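Local coordinates for protein triacylglycerol lipase (Clostridium botulinum, PDB 5AH1) that hydrolyses synthetic polyesters and, as its lipase class implies, probably triacylglycerols, as a zinc-binding alpha/beta-hydrolase that also carries potassium, at residues Pro354-Thr359 / Asn423-Asp428. Residues are numbered along the deposited sequence; the frame is centred on the assembly and turned at random. Where two conformers were deposited one is given.
With K (potassium ion), chain C.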
ATOM      1  N   PRO A 354     -10.350 -13.198  11.767  1.00 11.74           N
ATOM      2  CA  PRO A 354      -9.759 -14.508  12.099  1.00 12.05           C
ATOM      3  C   PRO A 354      -8.705 -15.001  11.097  1.00 12.49           C
ATOM      4  O   PRO A 354      -7.797 -15.735  11.486  1.00 12.35           O
ATOM      5  CB  PRO A 354     -10.980 -15.429  12.150  1.00 13.56           C
ATOM      6  CG  PRO A 354     -12.092 -14.503  12.570  1.00 14.91           C
ATOM      7  CD  PRO A 354     -11.823 -13.232  11.852  1.00 13.68           C
ATOM      8  N   ILE A 355      -8.786 -14.559   9.846  1.00 12.72           N
ATOM      9  CA  ILE A 355      -7.794 -14.918   8.832  1.00 14.26           C
ATOM     10  C   ILE A 355      -6.392 -14.416   9.199  1.00 12.64           C
ATOM     11  O   ILE A 355      -5.392 -14.964   8.737  1.00 13.36           O
ATOM     12  CB  ILE A 355      -8.199 -14.383   7.412  1.00 18.68           C
ATOM     13  CG1 ILE A 355      -7.384 -15.042   6.308  1.00 22.77           C
ATOM     14  CG2 ILE A 355      -7.981 -12.891   7.278  1.00 19.14           C
ATOM     15  CD1 ILE A 355      -7.625 -16.484   6.158  1.00 24.91           C
ATOM     16  N   PHE A 356      -6.330 -13.400  10.052  1.00 11.06           N
ATOM     17  CA  PHE A 356      -5.058 -12.806  10.470  1.00 11.06           C
ATOM     18  C   PHE A 356      -4.617 -13.297  11.850  1.00 11.76           C
ATOM     19  O   PHE A 356      -3.629 -12.824  12.382  1.00 12.62           O
ATOM     20  CB  PHE A 356      -5.158 -11.269  10.521  1.00 11.19           C
ATOM     21  CG  PHE A 356      -5.386 -10.610   9.189  1.00 11.81           C
ATOM     22  CD1 PHE A 356      -4.736 -11.049   8.055  1.00 12.63           C
ATOM     23  CD2 PHE A 356      -6.252  -9.534   9.086  1.00 12.33           C
ATOM     24  CE1 PHE A 356      -4.946 -10.431   6.838  1.00 13.05           C
ATOM     25  CE2 PHE A 356      -6.469  -8.911   7.871  1.00 14.00           C
ATOM     26  CZ  PHE A 356      -5.820  -9.366   6.745  1.00 13.25           C
ATOM     27  N   TYR A 357      -5.338 -14.230  12.458  1.00 11.60           N
ATOM     28  CA  TYR A 357      -4.864 -14.756  13.736  1.00 12.19           C
ATOM     29  C   TYR A 357      -3.439 -15.334  13.636  1.00 12.51           C
ATOM     30  O   TYR A 357      -2.578 -15.000  14.443  1.00 12.11           O
ATOM     31  CB  TYR A 357      -5.807 -15.811  14.309  1.00 13.31           C
ATOM     32  CG  TYR A 357      -7.148 -15.334  14.839  1.00 12.76           C
ATOM     33  CD1 TYR A 357      -7.461 -13.985  14.973  1.00 13.24           C
ATOM     34  CD2 TYR A 357      -8.102 -16.262  15.232  1.00 14.06           C
ATOM     35  CE1 TYR A 357      -8.696 -13.586  15.465  1.00 13.98           C
ATOM     36  CE2 TYR A 357      -9.329 -15.872  15.720  1.00 15.77           C
ATOM     37  CZ  TYR A 357      -9.620 -14.546  15.849  1.00 15.06           C
ATOM     38  OH  TYR A 357     -10.853 -14.188  16.343  1.00 15.43           O
ATOM     39  N   PRO A 358      -3.176 -16.196  12.643  1.00 12.87           N
ATOM     40  CA  PRO A 358      -1.833 -16.790  12.657  1.00 12.87           C
ATOM     41  C   PRO A 358      -0.736 -15.796  12.287  1.00 11.15           C
ATOM     42  O   PRO A 358       0.375 -15.871  12.825  1.00 12.43           O
ATOM     43  CB  PRO A 358      -1.930 -17.912  11.618  1.00 14.76           C
ATOM     44  CG  PRO A 358      -3.071 -17.557  10.761  1.00 16.38           C
ATOM     45  CD  PRO A 358      -4.048 -16.805  11.631  1.00 14.84           C
ATOM     46  N   THR A 359      -1.035 -14.871  11.381  1.00 11.09           N
ATOM     47  CA  THR A 359      -0.059 -13.887  10.959  1.00 10.36           C
ATOM     48  C   THR A 359       0.234 -12.913  12.101  1.00 10.81           C
ATOM     49  O   THR A 359       1.397 -12.602  12.375  1.00 10.99           O
ATOM     50  CB  THR A 359      -0.528 -13.150   9.698  1.00 10.21           C
ATOM     51  OG1 THR A 359      -1.844 -12.634   9.908  1.00 10.93           O
ATOM     52  CG2 THR A 359      -0.556 -14.105   8.508  1.00 11.45           C
ATOM     53  N   ASN A 423      -7.859  -0.880  17.514  1.00 10.86           N
ATOM     54  CA  ASN A 423      -8.941  -1.842  17.325  1.00 11.39           C
ATOM     55  C   ASN A 423      -9.356  -1.983  15.865  1.00 10.48           C
ATOM     56  O   ASN A 423     -10.544  -2.167  15.573  1.00 11.95           O
ATOM     57  CB  ASN A 423     -10.159  -1.436  18.163  1.00 13.89           C
ATOM     58  CG  ASN A 423      -9.824  -1.269  19.625  1.00 16.68           C
ATOM     59  OD1 ASN A 423      -9.076  -2.059  20.198  1.00 19.00           O
ATOM     60  ND2 ASN A 423     -10.366  -0.224  20.237  1.00 17.78           N
ATOM     61  N   THR A 424      -8.388  -1.896  14.954  1.00  9.95           N
ATOM     62  CA  THR A 424      -8.660  -1.846  13.526  1.00  9.48           C
ATOM     63  C   THR A 424      -7.608  -2.667  12.816  1.00  9.83           C
ATOM     64  O   THR A 424      -6.421  -2.352  12.896  1.00 10.17           O
ATOM     65  CB  THR A 424      -8.616  -0.392  13.032  1.00 10.43           C
ATOM     66  OG1 THR A 424      -9.588   0.377  13.748  1.00 11.42           O
ATOM     67  CG2 THR A 424      -8.895  -0.309  11.546  1.00 11.00           C
ATOM     68  N   ASP A 425      -8.023  -3.736  12.148  1.00  8.89           N
ATOM     69  CA  ASP A 425      -7.059  -4.572  11.441  1.00  8.67           C
ATOM     70  C   ASP A 425      -6.673  -3.995  10.092  1.00  8.90           C
ATOM     71  O   ASP A 425      -7.231  -3.005   9.633  1.00  9.29           O
ATOM     72  CB  ASP A 425      -7.469  -6.064  11.382  1.00  9.71           C
ATOM     73  CG  ASP A 425      -8.555  -6.404  10.361  1.00 10.06           C
ATOM     74  OD1 ASP A 425      -8.590  -5.883   9.231  1.00 10.24           O
ATOM     75  OD2 ASP A 425      -9.367  -7.290  10.700  1.00 11.19           O
ATOM     76  N   HIS A 426      -5.704  -4.657   9.464  1.00  7.93           N
ATOM     77  CA  HIS A 426      -5.082  -4.168   8.257  1.00  7.88           C
ATOM     78  C   HIS A 426      -6.070  -3.841   7.137  1.00  8.44           C
ATOM     79  O   HIS A 426      -5.875  -2.873   6.420  1.00  8.68           O
ATOM     80  CB  HIS A 426      -4.084  -5.221   7.769  1.00  8.09           C
ATOM     81  CG  HIS A 426      -3.128  -4.707   6.742  1.00  8.39           C
ATOM     82  ND1 HIS A 426      -2.129  -3.809   7.044  1.00  8.81           N
ATOM     83  CD2 HIS A 426      -3.006  -4.966   5.420  1.00  9.21           C
ATOM     84  CE1 HIS A 426      -1.434  -3.539   5.952  1.00  9.16           C
ATOM     85  NE2 HIS A 426      -1.945  -4.233   4.953  1.00  9.81           N
ATOM     86  N   MET A 427      -7.098  -4.673   6.989  0.50  9.11           N
ATOM     87  CA  MET A 427      -8.061  -4.523   5.901  0.50  9.30           C
ATOM     88  C   MET A 427      -9.281  -3.684   6.328  0.50  9.05           C
ATOM     89  O   MET A 427      -9.932  -3.053   5.484  0.50  9.62           O
ATOM     90  CB  MET A 427      -8.482  -5.901   5.367  0.50 10.86           C
ATOM     91  CG  MET A 427      -7.338  -6.678   4.733  0.50 11.93           C
ATOM     92  SD  MET A 427      -7.867  -8.037   3.664  0.50 12.97           S
ATOM     93  CE  MET A 427      -8.851  -9.034   4.774  0.50 12.45           C
ATOM     94  N   ASP A 428      -9.586  -3.665   7.625  1.00  9.19           N
ATOM     95  CA  ASP A 428     -10.739  -2.913   8.132  1.00  9.57           C
ATOM     96  C   ASP A 428     -10.696  -1.453   7.698  1.00  8.60           C
ATOM     97  O   ASP A 428     -11.742  -0.836   7.449  1.00  9.54           O
ATOM     98  CB  ASP A 428     -10.761  -2.908   9.658  1.00  9.76           C
ATOM     99  CG  ASP A 428     -11.110  -4.257  10.273  1.00  9.71           C
ATOM    100  OD1 ASP A 428     -11.733  -5.106   9.587  1.00 12.18           O
ATOM    101  OD2 ASP A 428     -10.759  -4.469  11.460  1.00 10.15           O
TER
HETATM  102  K     K C1456     -11.636  -6.776  11.541  1.00 12.62           K
HETATM  103  O   HOH W   1     -12.753  -8.572  12.751  1.00 16.39           O
HETATM  104  O   HOH W   2     -12.388  -8.273   9.774  1.00 16.11           O
HETATM  105  O   HOH W   3     -13.967  -5.736  11.374  1.00 21.68           O
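The ring of F356 reaches from 354-359 to 423-428 with D425 and M427 at its rim, while the methyl CG2 of its neighbour I355 sits over the centre of one face, 3.8 Å above the plane. D425 OD1 lies near the ring plane, 3.9 Å from F356 CE2, and the carboxylate stands almost upright to the ring, the two planes 86° apart. M427 CG also meets the edge in plane. The bend of the methionine chain at chi3 (-58°) then brings M427 CE obliquely to within 3.6 Å of F356 CZ, and SD stays beside the rim in a Met-aromatic contact. V252 and Y248 of helix 242-257 pack around this cluster.

D425 divides its work between its two oxygens. The bond from M427 N to D425 OD1, 3.0 Å, closes an Asx turn, and the one from D428 N to D425 OD1, 2.9 Å, extends it to an Asx motif; both donors come from the anti side, D428 N more tilted out of the carboxylate plane. D425 OD2 binds potassium at 2.5 Å. D428 grips the same ion with both carboxylate oxygens, and its OD2 takes the N-H of D425 from above the carboxylate plane; three waters and P351 O complete the site.

H426, next in sequence to D425, hydrogen-bonds D384 OD2 through ND1 and touches S182 of a probable nucleophile elbow, consistent with the Ser-Asp-His triad of alpha/beta-hydrolases. Potassium and backbone N-H groups thus hold D425 by both oxygens beside the F356 edge, which may steady the H426 loop.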